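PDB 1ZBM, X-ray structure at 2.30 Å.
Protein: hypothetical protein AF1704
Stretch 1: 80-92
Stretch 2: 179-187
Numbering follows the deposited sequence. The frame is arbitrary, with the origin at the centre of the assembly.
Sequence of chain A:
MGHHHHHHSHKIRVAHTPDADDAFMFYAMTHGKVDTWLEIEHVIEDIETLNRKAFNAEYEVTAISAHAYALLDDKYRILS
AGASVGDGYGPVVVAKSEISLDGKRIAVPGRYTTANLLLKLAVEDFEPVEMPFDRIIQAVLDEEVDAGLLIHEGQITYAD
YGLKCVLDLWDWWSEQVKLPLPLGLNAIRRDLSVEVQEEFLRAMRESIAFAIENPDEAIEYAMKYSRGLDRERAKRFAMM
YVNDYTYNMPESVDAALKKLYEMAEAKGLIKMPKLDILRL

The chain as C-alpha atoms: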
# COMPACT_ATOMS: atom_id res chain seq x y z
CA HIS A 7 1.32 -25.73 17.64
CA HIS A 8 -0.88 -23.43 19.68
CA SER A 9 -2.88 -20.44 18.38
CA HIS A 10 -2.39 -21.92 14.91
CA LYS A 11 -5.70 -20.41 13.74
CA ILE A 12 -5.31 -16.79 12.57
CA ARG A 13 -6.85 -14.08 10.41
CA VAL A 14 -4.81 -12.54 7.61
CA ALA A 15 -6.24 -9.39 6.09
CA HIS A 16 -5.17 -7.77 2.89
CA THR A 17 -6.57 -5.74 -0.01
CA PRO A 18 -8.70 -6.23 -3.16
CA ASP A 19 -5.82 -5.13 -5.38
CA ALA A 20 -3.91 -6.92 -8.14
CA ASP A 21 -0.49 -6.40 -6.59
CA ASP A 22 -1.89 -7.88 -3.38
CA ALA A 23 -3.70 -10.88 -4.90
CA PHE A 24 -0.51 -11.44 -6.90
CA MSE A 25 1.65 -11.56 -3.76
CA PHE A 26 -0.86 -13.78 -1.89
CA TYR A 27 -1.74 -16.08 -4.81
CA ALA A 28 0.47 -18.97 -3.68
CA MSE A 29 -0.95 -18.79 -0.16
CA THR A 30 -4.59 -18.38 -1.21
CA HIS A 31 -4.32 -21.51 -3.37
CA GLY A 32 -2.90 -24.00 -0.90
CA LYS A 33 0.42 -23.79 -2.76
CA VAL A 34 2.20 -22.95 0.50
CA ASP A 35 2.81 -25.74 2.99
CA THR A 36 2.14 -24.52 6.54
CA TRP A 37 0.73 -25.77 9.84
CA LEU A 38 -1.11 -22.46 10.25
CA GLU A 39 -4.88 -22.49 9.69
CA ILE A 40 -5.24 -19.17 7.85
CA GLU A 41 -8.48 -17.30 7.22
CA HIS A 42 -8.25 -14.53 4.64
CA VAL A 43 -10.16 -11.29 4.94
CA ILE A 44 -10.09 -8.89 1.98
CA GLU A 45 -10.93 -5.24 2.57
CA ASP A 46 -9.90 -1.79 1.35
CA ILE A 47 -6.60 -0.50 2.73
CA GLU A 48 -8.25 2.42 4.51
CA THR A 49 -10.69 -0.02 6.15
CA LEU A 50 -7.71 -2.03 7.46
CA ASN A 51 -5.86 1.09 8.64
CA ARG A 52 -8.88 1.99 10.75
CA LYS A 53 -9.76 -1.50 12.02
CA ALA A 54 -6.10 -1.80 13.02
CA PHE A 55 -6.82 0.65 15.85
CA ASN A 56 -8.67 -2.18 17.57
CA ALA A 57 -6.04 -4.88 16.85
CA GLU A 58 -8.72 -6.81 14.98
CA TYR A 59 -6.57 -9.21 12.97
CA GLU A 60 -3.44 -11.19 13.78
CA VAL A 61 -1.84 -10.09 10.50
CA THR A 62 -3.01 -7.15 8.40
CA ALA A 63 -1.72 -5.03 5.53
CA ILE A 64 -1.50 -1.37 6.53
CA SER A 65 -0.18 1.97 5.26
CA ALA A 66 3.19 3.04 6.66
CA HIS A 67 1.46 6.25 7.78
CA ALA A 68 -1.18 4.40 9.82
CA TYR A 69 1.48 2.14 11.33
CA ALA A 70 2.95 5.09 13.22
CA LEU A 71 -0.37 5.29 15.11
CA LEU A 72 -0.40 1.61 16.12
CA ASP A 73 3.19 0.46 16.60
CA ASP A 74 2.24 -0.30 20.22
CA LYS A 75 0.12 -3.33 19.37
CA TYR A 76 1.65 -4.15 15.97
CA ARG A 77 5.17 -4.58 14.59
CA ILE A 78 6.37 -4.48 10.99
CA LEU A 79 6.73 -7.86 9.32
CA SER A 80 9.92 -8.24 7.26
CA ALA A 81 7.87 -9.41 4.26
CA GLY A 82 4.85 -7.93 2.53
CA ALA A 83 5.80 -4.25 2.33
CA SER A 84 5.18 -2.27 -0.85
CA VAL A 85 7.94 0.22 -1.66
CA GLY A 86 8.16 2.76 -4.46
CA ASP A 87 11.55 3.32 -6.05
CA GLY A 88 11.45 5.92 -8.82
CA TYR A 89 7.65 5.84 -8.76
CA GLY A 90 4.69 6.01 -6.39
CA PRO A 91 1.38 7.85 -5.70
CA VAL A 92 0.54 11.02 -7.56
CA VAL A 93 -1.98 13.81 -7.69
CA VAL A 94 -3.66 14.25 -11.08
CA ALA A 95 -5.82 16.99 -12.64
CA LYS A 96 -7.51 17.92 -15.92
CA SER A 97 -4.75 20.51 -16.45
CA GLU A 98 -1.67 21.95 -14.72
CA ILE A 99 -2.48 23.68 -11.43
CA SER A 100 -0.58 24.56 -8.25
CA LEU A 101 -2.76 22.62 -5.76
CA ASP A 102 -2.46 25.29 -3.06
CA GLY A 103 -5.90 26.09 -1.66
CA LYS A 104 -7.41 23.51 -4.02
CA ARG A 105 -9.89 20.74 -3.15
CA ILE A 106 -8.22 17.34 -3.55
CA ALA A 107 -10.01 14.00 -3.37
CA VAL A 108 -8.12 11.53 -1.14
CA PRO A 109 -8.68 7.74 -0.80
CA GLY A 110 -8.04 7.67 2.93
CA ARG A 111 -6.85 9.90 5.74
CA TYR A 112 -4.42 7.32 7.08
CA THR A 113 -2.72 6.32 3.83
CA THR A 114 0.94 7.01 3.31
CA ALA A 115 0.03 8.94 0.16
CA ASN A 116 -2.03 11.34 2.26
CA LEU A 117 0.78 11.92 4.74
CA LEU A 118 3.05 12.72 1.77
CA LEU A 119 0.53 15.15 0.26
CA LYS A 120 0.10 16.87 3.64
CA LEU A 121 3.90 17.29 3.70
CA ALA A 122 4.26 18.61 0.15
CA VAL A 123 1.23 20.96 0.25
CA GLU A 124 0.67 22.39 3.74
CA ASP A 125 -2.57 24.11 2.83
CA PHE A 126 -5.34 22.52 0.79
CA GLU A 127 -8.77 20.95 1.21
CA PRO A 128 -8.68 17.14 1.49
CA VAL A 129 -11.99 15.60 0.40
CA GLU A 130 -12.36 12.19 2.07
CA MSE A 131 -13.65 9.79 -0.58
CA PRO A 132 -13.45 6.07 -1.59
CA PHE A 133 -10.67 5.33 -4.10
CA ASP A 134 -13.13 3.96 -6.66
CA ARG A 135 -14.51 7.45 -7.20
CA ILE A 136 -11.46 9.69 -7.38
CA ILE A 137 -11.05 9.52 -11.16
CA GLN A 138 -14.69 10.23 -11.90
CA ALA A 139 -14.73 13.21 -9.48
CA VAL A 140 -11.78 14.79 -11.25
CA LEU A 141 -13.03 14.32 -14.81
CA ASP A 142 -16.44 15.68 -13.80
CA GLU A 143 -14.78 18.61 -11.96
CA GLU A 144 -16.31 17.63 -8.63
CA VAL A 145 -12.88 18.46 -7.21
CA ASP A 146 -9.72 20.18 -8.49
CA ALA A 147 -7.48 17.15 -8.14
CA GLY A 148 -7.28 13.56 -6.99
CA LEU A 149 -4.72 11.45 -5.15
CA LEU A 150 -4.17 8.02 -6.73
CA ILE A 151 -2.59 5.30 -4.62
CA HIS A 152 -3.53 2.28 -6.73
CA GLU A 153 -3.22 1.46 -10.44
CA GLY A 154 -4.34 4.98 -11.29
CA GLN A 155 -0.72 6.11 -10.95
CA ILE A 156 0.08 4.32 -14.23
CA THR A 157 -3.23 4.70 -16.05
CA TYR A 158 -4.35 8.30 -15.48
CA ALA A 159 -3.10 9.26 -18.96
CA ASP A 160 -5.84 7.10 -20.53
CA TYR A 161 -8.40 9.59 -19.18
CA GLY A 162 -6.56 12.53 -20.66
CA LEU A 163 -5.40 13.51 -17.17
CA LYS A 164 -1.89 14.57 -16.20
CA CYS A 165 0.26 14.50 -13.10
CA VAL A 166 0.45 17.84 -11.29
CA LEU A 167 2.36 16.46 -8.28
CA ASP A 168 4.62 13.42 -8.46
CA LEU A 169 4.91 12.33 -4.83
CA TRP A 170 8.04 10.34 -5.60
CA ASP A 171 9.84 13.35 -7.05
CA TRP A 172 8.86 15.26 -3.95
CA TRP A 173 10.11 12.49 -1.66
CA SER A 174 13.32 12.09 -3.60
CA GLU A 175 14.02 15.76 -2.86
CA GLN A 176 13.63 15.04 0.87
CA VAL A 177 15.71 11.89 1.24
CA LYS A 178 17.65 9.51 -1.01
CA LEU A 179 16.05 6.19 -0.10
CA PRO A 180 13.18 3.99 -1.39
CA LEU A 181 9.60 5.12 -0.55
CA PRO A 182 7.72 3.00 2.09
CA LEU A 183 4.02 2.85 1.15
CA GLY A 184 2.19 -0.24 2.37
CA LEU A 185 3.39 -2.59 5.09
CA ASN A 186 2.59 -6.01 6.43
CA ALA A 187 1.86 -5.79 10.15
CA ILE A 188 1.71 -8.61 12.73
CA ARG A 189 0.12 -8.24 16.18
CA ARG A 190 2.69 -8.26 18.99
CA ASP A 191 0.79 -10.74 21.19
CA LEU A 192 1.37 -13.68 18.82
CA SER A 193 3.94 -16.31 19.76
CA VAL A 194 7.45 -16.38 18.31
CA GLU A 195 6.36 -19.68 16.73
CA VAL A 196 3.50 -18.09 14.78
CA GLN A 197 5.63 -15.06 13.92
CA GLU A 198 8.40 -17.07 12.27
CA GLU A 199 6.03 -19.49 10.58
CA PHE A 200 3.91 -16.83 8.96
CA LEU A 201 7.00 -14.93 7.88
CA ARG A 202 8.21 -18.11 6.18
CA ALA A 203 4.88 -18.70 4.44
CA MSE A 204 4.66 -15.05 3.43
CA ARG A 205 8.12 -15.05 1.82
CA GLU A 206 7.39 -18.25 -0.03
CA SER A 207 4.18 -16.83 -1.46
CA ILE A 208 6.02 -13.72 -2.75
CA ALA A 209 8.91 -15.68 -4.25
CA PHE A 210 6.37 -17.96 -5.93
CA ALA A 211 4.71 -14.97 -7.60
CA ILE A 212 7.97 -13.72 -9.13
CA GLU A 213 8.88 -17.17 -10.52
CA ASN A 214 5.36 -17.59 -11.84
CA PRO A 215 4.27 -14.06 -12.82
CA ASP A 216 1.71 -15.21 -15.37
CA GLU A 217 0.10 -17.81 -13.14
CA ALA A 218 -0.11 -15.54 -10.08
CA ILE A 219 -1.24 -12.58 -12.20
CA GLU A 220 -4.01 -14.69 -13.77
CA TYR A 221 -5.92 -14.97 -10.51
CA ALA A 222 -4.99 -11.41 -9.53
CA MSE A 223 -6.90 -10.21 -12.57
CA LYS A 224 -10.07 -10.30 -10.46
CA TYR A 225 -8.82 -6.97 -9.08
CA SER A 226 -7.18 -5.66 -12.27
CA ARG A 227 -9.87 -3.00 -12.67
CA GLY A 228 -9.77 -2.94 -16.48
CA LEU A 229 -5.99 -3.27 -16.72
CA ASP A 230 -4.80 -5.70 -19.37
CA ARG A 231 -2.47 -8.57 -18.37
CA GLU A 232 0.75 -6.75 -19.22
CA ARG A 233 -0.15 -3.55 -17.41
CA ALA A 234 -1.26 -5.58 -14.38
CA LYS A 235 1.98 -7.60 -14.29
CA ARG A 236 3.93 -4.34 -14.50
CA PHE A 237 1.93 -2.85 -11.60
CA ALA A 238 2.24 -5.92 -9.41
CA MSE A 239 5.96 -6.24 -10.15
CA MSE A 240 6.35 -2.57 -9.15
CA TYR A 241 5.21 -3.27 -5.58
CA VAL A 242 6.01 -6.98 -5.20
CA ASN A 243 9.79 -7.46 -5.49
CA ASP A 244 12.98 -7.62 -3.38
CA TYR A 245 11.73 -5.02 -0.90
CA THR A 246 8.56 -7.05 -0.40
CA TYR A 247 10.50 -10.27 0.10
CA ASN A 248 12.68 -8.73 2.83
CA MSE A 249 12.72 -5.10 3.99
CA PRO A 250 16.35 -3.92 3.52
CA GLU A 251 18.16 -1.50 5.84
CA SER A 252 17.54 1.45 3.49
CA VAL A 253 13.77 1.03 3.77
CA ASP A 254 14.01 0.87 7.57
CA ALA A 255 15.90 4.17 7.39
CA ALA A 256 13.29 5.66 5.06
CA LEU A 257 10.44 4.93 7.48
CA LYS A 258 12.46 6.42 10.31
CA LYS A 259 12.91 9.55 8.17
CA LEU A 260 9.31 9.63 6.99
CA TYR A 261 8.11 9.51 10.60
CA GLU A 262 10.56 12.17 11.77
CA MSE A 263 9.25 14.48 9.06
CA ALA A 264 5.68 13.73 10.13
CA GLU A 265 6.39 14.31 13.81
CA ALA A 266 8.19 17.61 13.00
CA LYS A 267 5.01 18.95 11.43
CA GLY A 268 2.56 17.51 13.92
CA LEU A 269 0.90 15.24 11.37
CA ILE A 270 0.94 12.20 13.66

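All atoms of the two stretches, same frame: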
# COMPACT_ATOMS: atom_id res chain seq x y z
N SER A 80 8.87 -8.43 8.26
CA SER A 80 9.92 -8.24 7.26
C SER A 80 9.46 -8.41 5.81
O SER A 80 10.05 -7.82 4.92
CB SER A 80 11.08 -9.18 7.55
OG SER A 80 11.58 -8.96 8.88
N ALA A 81 8.39 -9.17 5.60
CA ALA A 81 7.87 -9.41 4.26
C ALA A 81 6.45 -8.90 4.05
O ALA A 81 5.61 -8.95 4.96
CB ALA A 81 7.92 -10.90 3.95
N GLY A 82 6.17 -8.42 2.84
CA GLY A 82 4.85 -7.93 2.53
C GLY A 82 4.77 -6.45 2.23
O GLY A 82 3.77 -5.98 1.68
N ALA A 83 5.81 -5.70 2.57
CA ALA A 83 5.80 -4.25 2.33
C ALA A 83 5.79 -3.89 0.85
O ALA A 83 6.29 -4.64 0.01
CB ALA A 83 7.01 -3.60 3.01
N SER A 84 5.20 -2.75 0.52
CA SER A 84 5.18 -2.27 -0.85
C SER A 84 6.01 -0.99 -0.80
O SER A 84 5.75 -0.10 0.01
CB SER A 84 3.74 -2.01 -1.33
OG SER A 84 3.09 -1.00 -0.58
N VAL A 85 7.03 -0.92 -1.65
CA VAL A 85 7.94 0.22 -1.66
C VAL A 85 8.18 0.81 -3.04
O VAL A 85 8.55 0.09 -3.97
CB VAL A 85 9.30 -0.20 -1.02
CG1 VAL A 85 10.28 0.98 -0.99
CG2 VAL A 85 9.07 -0.71 0.39
N GLY A 86 7.95 2.11 -3.18
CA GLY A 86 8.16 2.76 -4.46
C GLY A 86 9.63 3.08 -4.59
O GLY A 86 10.30 3.35 -3.59
N ASP A 87 10.14 3.03 -5.81
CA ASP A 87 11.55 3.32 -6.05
C ASP A 87 11.63 3.93 -7.45
O ASP A 87 11.86 3.22 -8.43
CB ASP A 87 12.36 2.01 -5.98
CG ASP A 87 13.85 2.25 -5.77
OD1 ASP A 87 14.25 3.39 -5.45
OD2 ASP A 87 14.63 1.27 -5.90
N GLY A 88 11.43 5.24 -7.53
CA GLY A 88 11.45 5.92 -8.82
C GLY A 88 10.03 6.13 -9.32
O GLY A 88 9.80 6.64 -10.42
N TYR A 89 9.08 5.74 -8.48
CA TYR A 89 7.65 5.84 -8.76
C TYR A 89 6.85 5.72 -7.47
O TYR A 89 7.37 5.27 -6.45
CB TYR A 89 7.22 4.73 -9.70
CG TYR A 89 7.69 3.36 -9.25
CD1 TYR A 89 7.16 2.74 -8.10
CD2 TYR A 89 8.65 2.66 -9.98
CE1 TYR A 89 7.58 1.46 -7.72
CE2 TYR A 89 9.08 1.40 -9.61
CZ TYR A 89 8.54 0.81 -8.49
OH TYR A 89 8.96 -0.45 -8.15
N GLY A 90 5.57 6.08 -7.54
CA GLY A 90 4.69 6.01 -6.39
C GLY A 90 3.38 6.75 -6.60
O GLY A 90 3.01 7.00 -7.75
N PRO A 91 2.65 7.12 -5.53
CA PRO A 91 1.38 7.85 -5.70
C PRO A 91 1.55 9.21 -6.34
O PRO A 91 2.63 9.80 -6.33
CB PRO A 91 0.84 7.94 -4.27
CG PRO A 91 2.09 7.93 -3.44
CD PRO A 91 2.90 6.85 -4.11
N VAL A 92 0.47 9.72 -6.93
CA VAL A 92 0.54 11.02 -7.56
C VAL A 92 -0.79 11.73 -7.43
O VAL A 92 -1.79 11.14 -7.06
CB VAL A 92 0.88 10.88 -9.06
CG1 VAL A 92 2.28 10.30 -9.24
CG2 VAL A 92 -0.15 9.98 -9.73
N LEU A 179 16.32 7.57 -0.49
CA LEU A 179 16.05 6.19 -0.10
C LEU A 179 14.70 5.78 -0.71
O LEU A 179 13.89 6.64 -1.08
CB LEU A 179 15.97 6.10 1.43
CG LEU A 179 17.23 6.45 2.21
CD1 LEU A 179 16.91 6.69 3.69
CD2 LEU A 179 18.24 5.30 2.05
N PRO A 180 14.45 4.47 -0.82
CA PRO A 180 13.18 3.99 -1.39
C PRO A 180 11.99 4.61 -0.62
O PRO A 180 12.17 5.15 0.47
CB PRO A 180 13.27 2.48 -1.20
CG PRO A 180 14.74 2.21 -1.28
CD PRO A 180 15.33 3.34 -0.47
N LEU A 181 10.79 4.53 -1.18
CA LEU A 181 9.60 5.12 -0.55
C LEU A 181 8.64 4.07 0.04
O LEU A 181 7.93 3.39 -0.70
CB LEU A 181 8.84 5.95 -1.60
CG LEU A 181 7.95 7.12 -1.17
CD1 LEU A 181 6.99 7.47 -2.31
CD2 LEU A 181 7.18 6.78 0.08
N PRO A 182 8.59 3.95 1.39
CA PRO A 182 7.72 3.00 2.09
C PRO A 182 6.25 3.39 1.93
O PRO A 182 5.87 4.47 2.35
CB PRO A 182 8.15 3.12 3.55
CG PRO A 182 9.50 3.76 3.49
CD PRO A 182 9.39 4.72 2.35
N LEU A 183 5.43 2.51 1.35
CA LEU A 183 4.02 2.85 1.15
C LEU A 183 3.07 1.97 1.97
O LEU A 183 2.36 2.47 2.84
CB LEU A 183 3.66 2.76 -0.33
CG LEU A 183 4.40 3.74 -1.22
CD1 LEU A 183 4.21 3.33 -2.66
CD2 LEU A 183 3.89 5.16 -0.98
N GLY A 184 3.04 0.68 1.66
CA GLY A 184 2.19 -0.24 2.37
C GLY A 184 3.06 -1.20 3.14
O GLY A 184 4.17 -1.53 2.70
N LEU A 185 2.60 -1.67 4.29
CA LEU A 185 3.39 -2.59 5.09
C LEU A 185 2.59 -3.79 5.57
O LEU A 185 1.36 -3.75 5.65
CB LEU A 185 3.93 -1.86 6.32
CG LEU A 185 4.74 -0.57 6.17
CD1 LEU A 185 4.86 0.08 7.54
CD2 LEU A 185 6.11 -0.85 5.58
N ASN A 186 3.28 -4.87 5.89
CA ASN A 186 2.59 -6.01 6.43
C ASN A 186 2.85 -5.92 7.93
O ASN A 186 3.99 -5.83 8.36
CB ASN A 186 3.13 -7.33 5.87
CG ASN A 186 2.03 -8.18 5.28
OD1 ASN A 186 2.16 -9.40 5.15
ND2 ASN A 186 0.93 -7.54 4.90
N ALA A 187 1.77 -5.93 8.71
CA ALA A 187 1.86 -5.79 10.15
C ALA A 187 1.34 -7.02 10.91
O ALA A 187 0.28 -7.57 10.58
CB ALA A 187 1.08 -4.56 10.58

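The two stretches, at least 92 residues apart in sequence wherever they touch, pair as antiparallel strands. The N-to-C directions of strand 84-86 and strand 181-187 differ by 146°, and their axes approach to 4.6 Å. The register is fixed by two hydrogen-bonded pairs, Ser84 with Gly184 and Gly86 with Leu181, each with a CA-CA separation of 4.8 Å. Between them Val85 faces Pro182, CA to CA 4.7 Å, as a non-hydrogen-bonded pair.

The Gly86-Leu181 pair closes a regular two-bond ring: Gly86 N donates to Leu181 O at 2.8 Å (N-H...O angle 151°), and Leu181 N donates to Gly86 O at 2.7 Å (172°). At the other pair, Ser84 N donates to Gly184 O at 2.7 Å (167°), but the return is shared. Ser84 O accepts from Leu183 N at 3.0 Å (156°) and from Gly184 N at 3.3 Å (151°). Two successive amides converging on one carbonyl are the signature of a beta bulge, and the register accordingly shifts by one between Ser84 and Val85. Leu183 is the extra residue; its phi/psi of -114/-65 departs from the extended values of its neighbours. Proline has no amide hydrogen, and Pro182 occupies a non-hydrogen-bonded position, so the ladder loses no bond there. CA-H...O contacts supplement it: Val85 CA lies 3.3 Å from Leu181 O, and Ala83 CA 3.2 Å from Gly184 O.

Ser84, in the p rotamer, brings its hydroxyl back to the opposing backbone, where Gly184 N makes a weak hydrogen bond to Ser84 OG (2.8 Å, 127°). The absence of a side chain on Gly184 matters here, because an ideal CB would sit 2.7 Å from Ser84 OG, a clash.

Apolar contacts accompany the ladder. Val85, chi1 t, places CG1 3.4 Å from Pro180 CB, a close fit of methyl against ring. Leu183, whose CA-to-CB bond points sideways, still reaches the first stretch: its CD2 is 3.7 Å from Pro91 CD, and its CD1 is 4.0 Å from Gly86 N. Ala83 CB meets Leu185 CD2 at 3.9 Å, although the CA-to-CB bond of Leu185 points away.

Beyond the bridges, the CA-to-CB bond of Asn186 points toward the first stretch, with Asn186 CB 3.1 Å from Ala81 O and 3.8 Å from Gly82 CA. Gly82 leaves room for it: an ideal CB there would lie 2.5 Å from Asn186 CG, and phi/psi of 115/-15 independently calls for glycine. The contact buries 599 Å² in total, summed over both sides.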